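PDB 1WYD: aspartate--tRNA(Asp/Asn) ligase from Sulfolobus tokodaii, which probably attaches L-aspartate to both tRNA(Asp) and tRNA(Asn), first activating the amino acid with ATP to aspartyl-AMP and then transferring it to the tRNA acceptor end. Local coordinates for residues B[130-135]-B[258-263]; B[34-39]-B[47-52]; B[147-152]-B[201-206]; B[314-319]-B[346-351]. All blocks are in the same frame, centred on the assembly; numbering follows the deposited sequence.

Interaction 1. Residues B[130-135]-B[258-263]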
loop_
_atom_site.group_PDB
_atom_site.type_symbol
_atom_site.label_atom_id
_atom_site.label_comp_id
_atom_site.label_asym_id
_atom_site.label_seq_id
_atom_site.Cartn_x
_atom_site.Cartn_y
_atom_site.Cartn_z
ATOM N N MET B 130 9.450 -6.651 19.043
ATOM C CA MET B 130 9.347 -6.568 17.593
ATOM C C MET B 130 7.883 -6.618 17.204
ATOM O O MET B 130 7.419 -5.837 16.358
ATOM C CB MET B 130 10.129 -7.701 16.913
ATOM C CG MET B 130 11.612 -7.482 16.939
ATOM S SD MET B 130 12.057 -5.846 16.244
ATOM C CE MET B 130 13.522 -5.384 17.420
ATOM N N GLN B 131 7.168 -7.543 17.819
ATOM C CA GLN B 131 5.715 -7.601 17.678
ATOM C C GLN B 131 5.057 -6.233 17.848
ATOM O O GLN B 131 4.213 -5.859 17.036
ATOM C CB GLN B 131 5.117 -8.643 18.637
ATOM C CG GLN B 131 5.345 -10.010 18.118
ATOM C CD GLN B 131 4.312 -11.035 18.522
ATOM O OE1 GLN B 131 4.672 -12.151 18.904
ATOM N NE2 GLN B 131 3.041 -10.698 18.400
ATOM N N ALA B 132 5.511 -5.462 18.838
ATOM C CA ALA B 132 4.975 -4.106 19.090
ATOM C C ALA B 132 5.290 -3.143 17.939
ATOM O O ALA B 132 4.476 -2.279 17.574
ATOM C CB ALA B 132 5.508 -3.558 20.397
ATOM N N VAL B 133 6.474 -3.311 17.358
ATOM C CA VAL B 133 6.874 -2.509 16.208
ATOM C C VAL B 133 5.967 -2.810 15.031
ATOM O O VAL B 133 5.493 -1.915 14.358
ATOM C CB VAL B 133 8.370 -2.739 15.854
ATOM C CG1 VAL B 133 8.807 -1.865 14.687
ATOM C CG2 VAL B 133 9.213 -2.440 17.070
ATOM N N ILE B 134 5.692 -4.085 14.816
ATOM C CA ILE B 134 4.939 -4.524 13.658
ATOM C C ILE B 134 3.516 -3.969 13.787
ATOM O O ILE B 134 2.920 -3.471 12.833
ATOM C CB ILE B 134 4.956 -6.075 13.625
ATOM C CG1 ILE B 134 6.375 -6.565 13.315
ATOM C CG2 ILE B 134 3.885 -6.598 12.682
ATOM C CD1 ILE B 134 6.546 -8.104 13.269
ATOM N N LYS B 135 2.996 -4.038 14.997
ATOM C CA LYS B 135 1.669 -3.494 15.307
ATOM C C LYS B 135 1.547 -1.984 15.128
ATOM O O LYS B 135 0.569 -1.511 14.562
ATOM C CB LYS B 135 1.212 -3.951 16.686
ATOM C CG LYS B 135 0.740 -5.389 16.655
ATOM C CD LYS B 135 0.207 -5.910 18.002
ATOM C CE LYS B 135 1.309 -6.330 18.923
ATOM N NZ LYS B 135 0.769 -7.105 20.113
ATOM N N LYS B 258 -1.276 1.768 23.258
ATOM C CA LYS B 258 -0.890 2.030 24.644
ATOM C C LYS B 258 0.009 0.922 25.141
ATOM O O LYS B 258 1.087 1.181 25.684
ATOM C CB LYS B 258 -2.150 2.032 25.508
ATOM C CG LYS B 258 -2.162 2.971 26.688
ATOM C CD LYS B 258 -3.499 2.834 27.453
ATOM C CE LYS B 258 -3.364 3.233 28.947
ATOM N NZ LYS B 258 -4.597 2.866 29.746
ATOM N N GLU B 259 -0.456 -0.311 24.920
ATOM C CA GLU B 259 0.199 -1.544 25.357
ATOM C C GLU B 259 1.551 -1.728 24.653
ATOM O O GLU B 259 2.542 -2.111 25.277
ATOM C CB GLU B 259 -0.782 -2.728 25.179
ATOM C CG GLU B 259 -0.278 -4.120 25.544
ATOM C CD GLU B 259 -0.704 -5.210 24.535
ATOM O OE1 GLU B 259 -1.937 -5.486 24.404
ATOM O OE2 GLU B 259 0.200 -5.803 23.864
ATOM N N GLU B 260 1.597 -1.378 23.372
ATOM C CA GLU B 260 2.787 -1.542 22.549
ATOM C C GLU B 260 3.862 -0.555 22.978
ATOM O O GLU B 260 5.021 -0.934 23.171
ATOM C CB GLU B 260 2.439 -1.404 21.064
ATOM C CG GLU B 260 1.789 -2.638 20.430
ATOM C CD GLU B 260 0.346 -2.893 20.858
ATOM O OE1 GLU B 260 -0.113 -4.078 20.733
ATOM O OE2 GLU B 260 -0.337 -1.937 21.313
ATOM N N LEU B 261 3.469 0.693 23.188
ATOM C CA LEU B 261 4.371 1.696 23.747
ATOM C C LEU B 261 4.927 1.314 25.135
ATOM O O LEU B 261 6.110 1.588 25.472
ATOM C CB LEU B 261 3.668 3.047 23.817
ATOM C CG LEU B 261 3.436 3.766 22.485
ATOM C CD1 LEU B 261 2.491 4.917 22.671
ATOM C CD2 LEU B 261 4.763 4.272 21.881
ATOM N N LYS B 262 4.061 0.682 25.928
ATOM C CA LYS B 262 4.418 0.172 27.243
ATOM C C LYS B 262 5.554 -0.853 27.095
ATOM O O LYS B 262 6.617 -0.674 27.671
ATOM C CB LYS B 262 3.175 -0.400 27.927
ATOM C CG LYS B 262 3.216 -0.436 29.435
ATOM C CD LYS B 262 2.449 -1.656 30.011
ATOM C CE LYS B 262 2.834 -1.911 31.491
ATOM N NZ LYS B 262 2.161 -3.085 32.125
ATOM N N ILE B 263 5.345 -1.890 26.291
ATOM C CA ILE B 263 6.418 -2.854 25.973
ATOM C C ILE B 263 7.712 -2.187 25.482
ATOM O O ILE B 263 8.809 -2.670 25.759
ATOM C CB ILE B 263 5.910 -3.869 24.938
ATOM C CG1 ILE B 263 4.930 -4.846 25.609
ATOM C CG2 ILE B 263 7.079 -4.583 24.198
ATOM C CD1 ILE B 263 3.798 -5.242 24.710
#

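Interaction 2. Residues B[34-39]-B[47-52]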
loop_
_atom_site.group_PDB
_atom_site.type_symbol
_atom_site.label_atom_id
_atom_site.label_comp_id
_atom_site.label_asym_id
_atom_site.label_seq_id
_atom_site.Cartn_x
_atom_site.Cartn_y
_atom_site.Cartn_z
ATOM N N LYS B 34 3.753 -29.155 39.620
ATOM C CA LYS B 34 2.917 -28.548 38.576
ATOM C C LYS B 34 3.766 -28.005 37.432
ATOM O O LYS B 34 4.872 -27.507 37.648
ATOM C CB LYS B 34 2.043 -27.431 39.141
ATOM C CG LYS B 34 0.933 -27.941 40.019
ATOM C CD LYS B 34 0.243 -26.796 40.727
ATOM C CE LYS B 34 -1.185 -27.185 41.061
ATOM N NZ LYS B 34 -1.287 -28.588 41.594
ATOM N N LYS B 35 3.233 -28.132 36.220
ATOM C CA LYS B 35 3.861 -27.597 35.023
ATOM C C LYS B 35 3.192 -26.288 34.652
ATOM O O LYS B 35 1.970 -26.226 34.483
ATOM C CB LYS B 35 3.726 -28.578 33.846
ATOM C CG LYS B 35 4.391 -28.061 32.562
ATOM C CD LYS B 35 4.953 -29.196 31.689
ATOM C CE LYS B 35 5.883 -30.149 32.460
ATOM N NZ LYS B 35 7.320 -29.753 32.400
ATOM N N PHE B 36 4.000 -25.247 34.514
ATOM C CA PHE B 36 3.478 -23.964 34.122
ATOM C C PHE B 36 3.856 -23.665 32.670
ATOM O O PHE B 36 5.019 -23.693 32.319
ATOM C CB PHE B 36 3.999 -22.892 35.069
ATOM C CG PHE B 36 3.381 -22.948 36.434
ATOM C CD1 PHE B 36 4.000 -23.644 37.464
ATOM C CD2 PHE B 36 2.180 -22.309 36.692
ATOM C CE1 PHE B 36 3.431 -23.702 38.743
ATOM C CE2 PHE B 36 1.602 -22.361 37.970
ATOM C CZ PHE B 36 2.226 -23.062 38.992
ATOM N N ILE B 37 2.867 -23.404 31.825
ATOM C CA ILE B 37 3.150 -23.004 30.457
ATOM C C ILE B 37 2.729 -21.569 30.247
ATOM O O ILE B 37 1.548 -21.280 30.326
ATOM C CB ILE B 37 2.398 -23.915 29.441
ATOM C CG1 ILE B 37 2.529 -25.394 29.811
ATOM C CG2 ILE B 37 2.926 -23.676 28.037
ATOM C CD1 ILE B 37 1.702 -26.293 28.945
ATOM N N ILE B 38 3.688 -20.666 29.991
ATOM C CA ILE B 38 3.330 -19.370 29.456
ATOM C C ILE B 38 3.073 -19.590 27.946
ATOM O O ILE B 38 3.958 -20.020 27.184
ATOM C CB ILE B 38 4.402 -18.263 29.724
ATOM C CG1 ILE B 38 4.803 -18.127 31.200
ATOM C CG2 ILE B 38 3.940 -16.896 29.197
ATOM C CD1 ILE B 38 3.684 -18.138 32.228
ATOM N N LEU B 39 1.836 -19.335 27.543
ATOM C CA LEU B 39 1.425 -19.437 26.158
ATOM C C LEU B 39 1.387 -18.055 25.537
ATOM O O LEU B 39 1.128 -17.055 26.236
ATOM C CB LEU B 39 0.055 -20.116 26.060
ATOM C CG LEU B 39 -0.497 -20.436 24.677
ATOM C CD1 LEU B 39 0.190 -21.665 24.085
ATOM C CD2 LEU B 39 -1.991 -20.670 24.815
ATOM N N GLN B 47 -1.072 -17.657 31.114
ATOM C CA GLN B 47 -0.441 -18.649 31.989
ATOM C C GLN B 47 -1.349 -19.852 32.015
ATOM O O GLN B 47 -2.529 -19.720 32.324
ATOM C CB GLN B 47 -0.288 -18.088 33.419
ATOM C CG GLN B 47 0.339 -19.023 34.455
ATOM C CD GLN B 47 0.677 -18.296 35.766
ATOM O OE1 GLN B 47 -0.052 -18.417 36.766
ATOM N NE2 GLN B 47 1.784 -17.548 35.761
ATOM N N VAL B 48 -0.821 -21.019 31.680
ATOM C CA VAL B 48 -1.594 -22.229 31.840
ATOM C C VAL B 48 -0.927 -23.136 32.860
ATOM O O VAL B 48 0.295 -23.163 32.976
ATOM C CB VAL B 48 -2.023 -22.934 30.461
ATOM C CG1 VAL B 48 -1.612 -22.132 29.243
ATOM C CG2 VAL B 48 -1.621 -24.424 30.339
ATOM N N VAL B 49 -1.750 -23.850 33.617
ATOM C CA VAL B 49 -1.285 -24.806 34.612
ATOM C C VAL B 49 -1.734 -26.233 34.223
ATOM O O VAL B 49 -2.834 -26.446 33.716
ATOM C CB VAL B 49 -1.757 -24.403 36.053
ATOM C CG1 VAL B 49 -0.943 -25.121 37.145
ATOM C CG2 VAL B 49 -1.655 -22.896 36.264
ATOM N N VAL B 50 -0.836 -27.188 34.423
ATOM C CA VAL B 50 -1.125 -28.601 34.236
ATOM C C VAL B 50 -0.692 -29.263 35.529
ATOM O O VAL B 50 0.509 -29.411 35.777
ATOM C CB VAL B 50 -0.310 -29.241 33.068
ATOM C CG1 VAL B 50 -1.036 -30.443 32.505
ATOM C CG2 VAL B 50 -0.016 -28.239 31.962
ATOM N N ASP B 51 -1.655 -29.638 36.370
ATOM C CA ASP B 51 -1.314 -30.347 37.598
ATOM C C ASP B 51 -1.075 -31.821 37.313
ATOM O O ASP B 51 -1.380 -32.308 36.220
ATOM C CB ASP B 51 -2.298 -30.099 38.767
ATOM C CG ASP B 51 -3.753 -30.278 38.385
ATOM O OD1 ASP B 51 -4.074 -31.287 37.708
ATOM O OD2 ASP B 51 -4.655 -29.467 38.751
ATOM N N LYS B 52 -0.501 -32.505 38.301
ATOM C CA LYS B 52 -0.072 -33.892 38.164
ATOM C C LYS B 52 -1.145 -34.841 37.625
ATOM O O LYS B 52 -0.850 -35.679 36.781
ATOM C CB LYS B 52 0.480 -34.418 39.507
ATOM C CG LYS B 52 1.929 -33.985 39.812
ATOM C CD LYS B 52 2.977 -34.953 39.201
ATOM C CE LYS B 52 4.399 -34.352 39.176
ATOM N NZ LYS B 52 5.440 -35.305 38.647
#

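Interaction 3. Residues B[147-152]-B[201-206]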
loop_
_atom_site.group_PDB
_atom_site.type_symbol
_atom_site.label_atom_id
_atom_site.label_comp_id
_atom_site.label_asym_id
_atom_site.label_seq_id
_atom_site.Cartn_x
_atom_site.Cartn_y
_atom_site.Cartn_z
ATOM N N THR B 147 -6.614 10.396 7.811
ATOM C CA THR B 147 -6.500 11.837 7.694
ATOM C C THR B 147 -6.660 12.275 6.257
ATOM O O THR B 147 -7.323 13.295 5.971
ATOM C CB THR B 147 -5.141 12.334 8.237
ATOM O OG1 THR B 147 -5.060 12.012 9.620
ATOM C CG2 THR B 147 -5.089 13.875 8.275
ATOM N N LEU B 148 -6.058 11.494 5.352
ATOM C CA LEU B 148 -6.028 11.838 3.941
ATOM C C LEU B 148 -7.388 11.710 3.267
ATOM O O LEU B 148 -7.737 12.555 2.414
ATOM C CB LEU B 148 -4.947 11.017 3.218
ATOM C CG LEU B 148 -3.580 11.610 3.504
ATOM C CD1 LEU B 148 -2.521 10.531 3.346
ATOM C CD2 LEU B 148 -3.324 12.816 2.612
ATOM N N TYR B 149 -8.139 10.660 3.639
ATOM C CA TYR B 149 -9.491 10.426 3.139
ATOM C C TYR B 149 -10.389 11.540 3.586
ATOM O O TYR B 149 -11.245 11.968 2.838
ATOM C CB TYR B 149 -10.111 9.121 3.683
ATOM C CG TYR B 149 -9.471 7.835 3.278
ATOM C CD1 TYR B 149 -9.141 7.580 1.944
ATOM C CD2 TYR B 149 -9.192 6.849 4.226
ATOM C CE1 TYR B 149 -8.537 6.372 1.569
ATOM C CE2 TYR B 149 -8.586 5.614 3.856
ATOM C CZ TYR B 149 -8.256 5.391 2.528
ATOM O OH TYR B 149 -7.668 4.177 2.126
ATOM N N LYS B 150 -10.188 12.012 4.814
ATOM C CA LYS B 150 -10.960 13.151 5.342
ATOM C C LYS B 150 -10.757 14.401 4.486
ATOM O O LYS B 150 -11.646 15.243 4.415
ATOM C CB LYS B 150 -10.585 13.442 6.795
ATOM C CG LYS B 150 -11.682 14.081 7.626
ATOM C CD LYS B 150 -11.166 14.728 8.959
ATOM C CE LYS B 150 -10.700 13.700 10.014
ATOM N NZ LYS B 150 -11.610 12.495 10.236
ATOM N N GLU B 151 -9.599 14.508 3.821
ATOM C CA GLU B 151 -9.311 15.691 2.996
ATOM C C GLU B 151 -9.633 15.424 1.543
ATOM O O GLU B 151 -9.360 16.241 0.661
ATOM C CB GLU B 151 -7.864 16.126 3.132
ATOM C CG GLU B 151 -7.388 16.359 4.563
ATOM C CD GLU B 151 -8.001 17.605 5.191
ATOM O OE1 GLU B 151 -8.198 17.618 6.425
ATOM O OE2 GLU B 151 -8.286 18.571 4.455
ATOM N N GLY B 152 -10.256 14.280 1.305
ATOM C CA GLY B 152 -10.591 13.848 -0.036
ATOM C C GLY B 152 -9.394 13.430 -0.889
ATOM O O GLY B 152 -9.419 13.591 -2.100
ATOM N N ARG B 201 -5.970 15.272 -5.836
ATOM C CA ARG B 201 -5.490 14.927 -4.491
ATOM C C ARG B 201 -5.165 13.459 -4.354
ATOM O O ARG B 201 -6.073 12.668 -4.292
ATOM C CB ARG B 201 -6.519 15.361 -3.415
ATOM C CG ARG B 201 -6.797 16.873 -3.440
ATOM C CD ARG B 201 -7.585 17.412 -2.192
ATOM N NE ARG B 201 -7.484 18.876 -2.015
ATOM C CZ ARG B 201 -8.124 19.572 -1.049
ATOM N NH1 ARG B 201 -8.960 18.955 -0.200
ATOM N NH2 ARG B 201 -7.943 20.889 -0.950
ATOM N N VAL B 202 -3.875 13.101 -4.256
ATOM C CA VAL B 202 -3.493 11.676 -4.329
ATOM C C VAL B 202 -2.468 11.244 -3.295
ATOM O O VAL B 202 -1.575 11.967 -2.988
ATOM C CB VAL B 202 -2.918 11.360 -5.726
ATOM C CG1 VAL B 202 -3.983 11.541 -6.761
ATOM C CG2 VAL B 202 -1.683 12.245 -6.012
ATOM N N PHE B 203 -2.576 10.053 -2.763
ATOM C CA PHE B 203 -1.424 9.525 -2.040
ATOM C C PHE B 203 -1.019 8.124 -2.527
ATOM O O PHE B 203 -1.820 7.423 -3.141
ATOM C CB PHE B 203 -1.649 9.467 -0.557
ATOM C CG PHE B 203 -2.750 8.538 -0.122
ATOM C CD1 PHE B 203 -4.109 8.956 -0.097
ATOM C CD2 PHE B 203 -2.441 7.286 0.391
ATOM C CE1 PHE B 203 -5.112 8.080 0.324
ATOM C CE2 PHE B 203 -3.438 6.453 0.846
ATOM C CZ PHE B 203 -4.778 6.872 0.837
ATOM N N GLU B 204 0.196 7.716 -2.155
ATOM C CA GLU B 204 0.597 6.345 -2.333
ATOM C C GLU B 204 1.540 5.926 -1.209
ATOM O O GLU B 204 2.421 6.672 -0.800
ATOM C CB GLU B 204 1.197 6.214 -3.747
ATOM C CG GLU B 204 2.244 5.134 -3.950
ATOM C CD GLU B 204 2.469 4.766 -5.412
ATOM O OE1 GLU B 204 2.586 5.661 -6.266
ATOM O OE2 GLU B 204 2.553 3.581 -5.705
ATOM N N VAL B 205 1.328 4.743 -0.672
ATOM C CA VAL B 205 2.267 4.155 0.265
ATOM C C VAL B 205 2.768 2.913 -0.498
ATOM O O VAL B 205 1.960 2.062 -0.876
ATOM C CB VAL B 205 1.570 3.690 1.570
ATOM C CG1 VAL B 205 2.575 3.286 2.598
ATOM C CG2 VAL B 205 0.700 4.788 2.172
ATOM N N ALA B 206 4.074 2.802 -0.716
ATOM C CA ALA B 206 4.574 1.725 -1.600
ATOM C C ALA B 206 6.087 1.650 -1.584
ATOM O O ALA B 206 6.760 2.629 -1.214
ATOM C CB ALA B 206 4.104 1.955 -2.996
#

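Interaction 4. Residues B[314-319]-B[346-351]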
loop_
_atom_site.group_PDB
_atom_site.type_symbol
_atom_site.label_atom_id
_atom_site.label_comp_id
_atom_site.label_asym_id
_atom_site.label_seq_id
_atom_site.Cartn_x
_atom_site.Cartn_y
_atom_site.Cartn_z
ATOM N N GLU B 314 13.645 21.909 20.521
ATOM C CA GLU B 314 12.568 21.256 19.808
ATOM C C GLU B 314 13.127 19.993 19.180
ATOM O O GLU B 314 14.212 20.010 18.586
ATOM C CB GLU B 314 12.016 22.160 18.706
ATOM C CG GLU B 314 11.531 23.517 19.174
ATOM C CD GLU B 314 10.096 23.495 19.676
ATOM O OE1 GLU B 314 9.609 22.422 20.092
ATOM O OE2 GLU B 314 9.450 24.568 19.659
ATOM N N ASP B 315 12.394 18.898 19.342
ATOM C CA ASP B 315 12.714 17.630 18.685
ATOM C C ASP B 315 12.120 17.565 17.281
ATOM O O ASP B 315 12.553 16.783 16.449
ATOM C CB ASP B 315 12.174 16.455 19.509
ATOM C CG ASP B 315 13.015 16.168 20.748
ATOM O OD1 ASP B 315 12.611 15.279 21.534
ATOM O OD2 ASP B 315 14.089 16.775 21.015
ATOM N N LEU B 316 11.124 18.398 17.026
ATOM C CA LEU B 316 10.334 18.280 15.823
ATOM C C LEU B 316 10.188 19.639 15.168
ATOM O O LEU B 316 9.452 20.509 15.665
ATOM C CB LEU B 316 8.981 17.654 16.171
ATOM C CG LEU B 316 8.146 17.050 15.065
ATOM C CD1 LEU B 316 8.783 15.774 14.527
ATOM C CD2 LEU B 316 6.738 16.817 15.586
ATOM N N TYR B 317 10.930 19.829 14.082
ATOM C CA TYR B 317 10.956 21.083 13.389
ATOM C C TYR B 317 11.105 20.882 11.869
ATOM O O TYR B 317 11.696 19.886 11.406
ATOM C CB TYR B 317 12.099 21.928 13.963
ATOM C CG TYR B 317 13.455 21.277 13.895
ATOM C CD1 TYR B 317 14.371 21.655 12.933
ATOM C CD2 TYR B 317 13.817 20.284 14.786
ATOM C CE1 TYR B 317 15.625 21.050 12.842
ATOM C CE2 TYR B 317 15.054 19.675 14.717
ATOM C CZ TYR B 317 15.971 20.062 13.735
ATOM O OH TYR B 317 17.224 19.451 13.650
ATOM N N PHE B 318 10.562 21.813 11.094
ATOM C CA PHE B 318 10.804 21.868 9.651
ATOM C C PHE B 318 12.036 22.723 9.355
ATOM O O PHE B 318 12.208 23.783 9.945
ATOM C CB PHE B 318 9.640 22.586 8.949
ATOM C CG PHE B 318 8.343 21.821 8.902
ATOM C CD1 PHE B 318 7.256 22.241 9.637
ATOM C CD2 PHE B 318 8.179 20.737 8.021
ATOM C CE1 PHE B 318 6.034 21.565 9.556
ATOM C CE2 PHE B 318 6.958 20.053 7.928
ATOM C CZ PHE B 318 5.895 20.465 8.696
ATOM N N ILE B 319 12.885 22.285 8.424
ATOM C CA ILE B 319 13.809 23.203 7.777
ATOM C C ILE B 319 13.301 23.591 6.375
ATOM O O ILE B 319 13.435 22.819 5.402
ATOM C CB ILE B 319 15.222 22.666 7.691
ATOM C CG1 ILE B 319 15.756 22.285 9.064
ATOM C CG2 ILE B 319 16.114 23.749 7.097
ATOM C CD1 ILE B 319 17.218 21.832 9.004
ATOM N N LEU B 346 11.238 17.881 7.045
ATOM C CA LEU B 346 10.831 17.710 8.434
ATOM C C LEU B 346 11.833 16.837 9.155
ATOM O O LEU B 346 12.031 15.671 8.783
ATOM C CB LEU B 346 9.421 17.120 8.585
ATOM C CG LEU B 346 8.946 16.941 10.046
ATOM C CD1 LEU B 346 8.827 18.309 10.828
ATOM C CD2 LEU B 346 7.659 16.191 10.136
ATOM N N ILE B 347 12.451 17.418 10.188
ATOM C CA ILE B 347 13.389 16.718 11.064
ATOM C C ILE B 347 12.768 16.326 12.388
ATOM O O ILE B 347 12.106 17.159 13.064
ATOM C CB ILE B 347 14.619 17.598 11.359
ATOM C CG1 ILE B 347 15.103 18.325 10.098
ATOM C CG2 ILE B 347 15.724 16.782 12.064
ATOM C CD1 ILE B 347 15.792 17.415 9.068
ATOM N N TYR B 348 13.009 15.078 12.778
ATOM C CA TYR B 348 12.828 14.636 14.159
ATOM C C TYR B 348 14.161 14.389 14.851
ATOM O O TYR B 348 14.864 13.428 14.522
ATOM C CB TYR B 348 11.991 13.360 14.223
ATOM C CG TYR B 348 11.950 12.754 15.603
ATOM C CD1 TYR B 348 12.642 11.586 15.898
ATOM C CD2 TYR B 348 11.219 13.358 16.621
ATOM C CE1 TYR B 348 12.597 11.027 17.171
ATOM C CE2 TYR B 348 11.177 12.803 17.885
ATOM C CZ TYR B 348 11.859 11.632 18.147
ATOM O OH TYR B 348 11.809 11.085 19.421
ATOM N N LYS B 349 14.468 15.230 15.839
ATOM C CA LYS B 349 15.805 15.354 16.467
ATOM C C LYS B 349 16.954 15.570 15.474
ATOM O O LYS B 349 17.252 16.689 15.107
ATOM C CB LYS B 349 16.089 14.198 17.442
ATOM C CG LYS B 349 15.069 14.131 18.574
ATOM C CD LYS B 349 15.486 13.224 19.718
ATOM C CE LYS B 349 14.279 13.045 20.633
ATOM N NZ LYS B 349 14.448 12.066 21.747
ATOM N N PHE B 350 17.588 14.501 15.008
ATOM C CA PHE B 350 18.598 14.631 13.962
ATOM C C PHE B 350 18.312 13.720 12.771
ATOM O O PHE B 350 19.229 13.359 12.028
ATOM C CB PHE B 350 19.998 14.322 14.525
ATOM C CG PHE B 350 20.126 12.935 15.100
ATOM C CD1 PHE B 350 19.932 12.720 16.464
ATOM C CD2 PHE B 350 20.414 11.845 14.275
ATOM C CE1 PHE B 350 20.016 11.431 17.017
ATOM C CE2 PHE B 350 20.494 10.563 14.799
ATOM C CZ PHE B 350 20.292 10.352 16.186
ATOM N N LEU B 351 17.059 13.343 12.573
ATOM C CA LEU B 351 16.732 12.472 11.440
ATOM C C LEU B 351 15.734 13.140 10.500
ATOM O O LEU B 351 14.766 13.763 10.955
ATOM C CB LEU B 351 16.190 11.137 11.957
ATOM C CG LEU B 351 15.940 9.962 11.002
ATOM C CD1 LEU B 351 17.247 9.350 10.335
ATOM C CD2 LEU B 351 15.197 8.942 11.811
#

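Interaction 1. Residues B[130-135]-B[258-263]
K135 and E260 meet at about a right angle across a pair of helices in the class II synthetase domain, where the start of helix 128-150 packs roughly antiparallel on the short helix 258-264. The axes of the two short segments approach to 9.0 Å at a crossing angle of -141°, close enough for a small residue, A132, to face the other helix. Its CB stands 3.8 Å from CB of E260, and CG of E260 lies 3.8 Å from A132 CA. Both charged chains bend to meet. E260 turns at chi2 (72°), which carries its CD away from an extended course, while chi3 of K135 (-81°) places CE beside the glutamate. The salt bridge that results, from K135 NZ to E260 OE1, is a weak hydrogen bond at 3.2 Å. E259 comes in obliquely from the preceding position, with OE2 4.0 Å from K135 NZ; beyond salt-bridge range, it would still probably add to the negative field around the ammonium. K135 also packs on I154 of the second subunit, as does I134, so helix 128-150 touches the dimer partner here as well as helix 258-264. E260 is buried and also touches I136, one turn beyond A132. On the other flank of A132 the contact is purely apolar: I263 CG2 lies 4.2 Å from A132 CB.

Interaction 2. Residues B[34-39]-B[47-52]
V48 N donates to I37 O at 2.7 Å in a nearly straight bond (166°), and I37 N returns one to V48 O at 2.8 Å. K35 and V50 form the next hydrogen-bonded pair of this antiparallel hairpin, through K35 N to V50 O and V50 N to K35 O. Between them F36 faces V49 in a non-hydrogen-bonded pair. Chi1 (-72°) sets CG of F36 anti to its carbonyl carbon; the ring lies beside V49, CE2 3.7 Å from V49 CG2, with CG of Q47 at the ring edge. On the face of I37, V48 and V50, CD1 of I37 touches CG2 of V50 at 4.0 Å. K34 runs beside D51, its NZ 3.4 Å from D51 CB but 4.5 Å from D51 OD2, beyond a salt bridge; its CD lies 4.1 Å from V49 CG1. An alanine at K34 would probably leave V49 CG1 without this cover and the D51 carboxylate without this lysine's charge. The hairpin belongs to the N-terminal OB fold, which in class IIb relatives reads the anticodon. Strand 18-31 flanks 34-39 and strand 85-89 flanks 47-50; K35 reaches D30 in a salt bridge, and helix 57-60 packs against K35 and V50.

Interaction 3. Residues B[147-152]-B[201-206]
R201 and E151 supply the polar link: NH1 of R201 donates to the backbone O of E151 at 2.9 Å, in the carbonyl plane and close to the plane of the guanidinium. The arginine chain, extended from CG to NE, carries the guanidinium out to that oxygen. R201 CB lies 3.6 Å from G152 O, which also accepts a hydrogen bond from K42 of the second subunit. An alanine at R201 would probably leave the E151 carbonyl without its guanidinium donor. This is the C-terminal end of helix 128-150, closed by a Schellman motif with G152 at positive phi as its C-prime residue; the strand, 201-209, belongs to the catalytic sheet and leads into R210, consistent with class II motif 2. Between strand and helix, the F203 ring presents its edge to the face of Y149 in an offset edge-to-face pair, centroids 5.8 Å apart and planes at 67°. Y149 also makes a cation-pi contact with K142 of the second subunit. L148 adds apolar packing: its CD1 sits over one face of F203 toward the rim, 4.3 Å from the ring centroid, and its CB lies 4.0 Å from F203 CD1.

Interaction 4. Residues B[314-319]-B[346-351]
Y317 and I347 bond through both backbones, I347 N to Y317 O at 2.9 Å and Y317 N to I347 O at 3.1 Å, as the hydrogen-bonded pair of two antiparallel strands in the class II catalytic sheet. The Y317 OH also donates to K349 O at 3.1 Å, nearly along the C=O axis. K349 begins the two-residue turn into strand 351-358, so Y317 ties to the strand through its backbone and to the turn through its hydroxyl. At the same end D315 OD1 forms a long salt bridge with K349 NZ at 3.7 Å. Packing differs on the two faces. Chi1 of Y317 (57°) sets CG between the backbone N and the carbonyl carbon, and I347 CB lies over one face of the ring, 3.9 Å from its centroid; helix 302-312 covers this side. The I347 side chain is about 4 Å from that of E352, predicted to bind ATP and magnesium. On the other face, L316 CD1 meets the edge of the Y348 ring, whose OH is hydrogen-bonded to that of Y266. Next to it, beneath helix 235-256, L346 CD1 stands over the F318 ring, 3.9 Å from its centroid.

Interaction 4 is the most buried of the four; interactions 1, 2 and 3 are partly buried. Interactions 1 and 3 share helix 128-150, and both touch the second subunit; interaction 3 is nested within the chain loop that interaction 1 closes. Interactions 3 and 4 reach the same catalytic sheet, their centres about 23 Å apart. Interaction 2 stands apart in the OB-fold domain, about 49 Å from either between centres. Paired strands, 34-39/47-52 and 314-319/346-351, are joined mainly by backbone bonds, with aromatic faces covered by aliphatic carbons (CH-pi) in the second. The helix contacts depend on side chains instead: a salt bridge whose hydrogen bond is weak in interaction 1, a guanidinium-to-carbonyl bond and an aromatic pair in interaction 3.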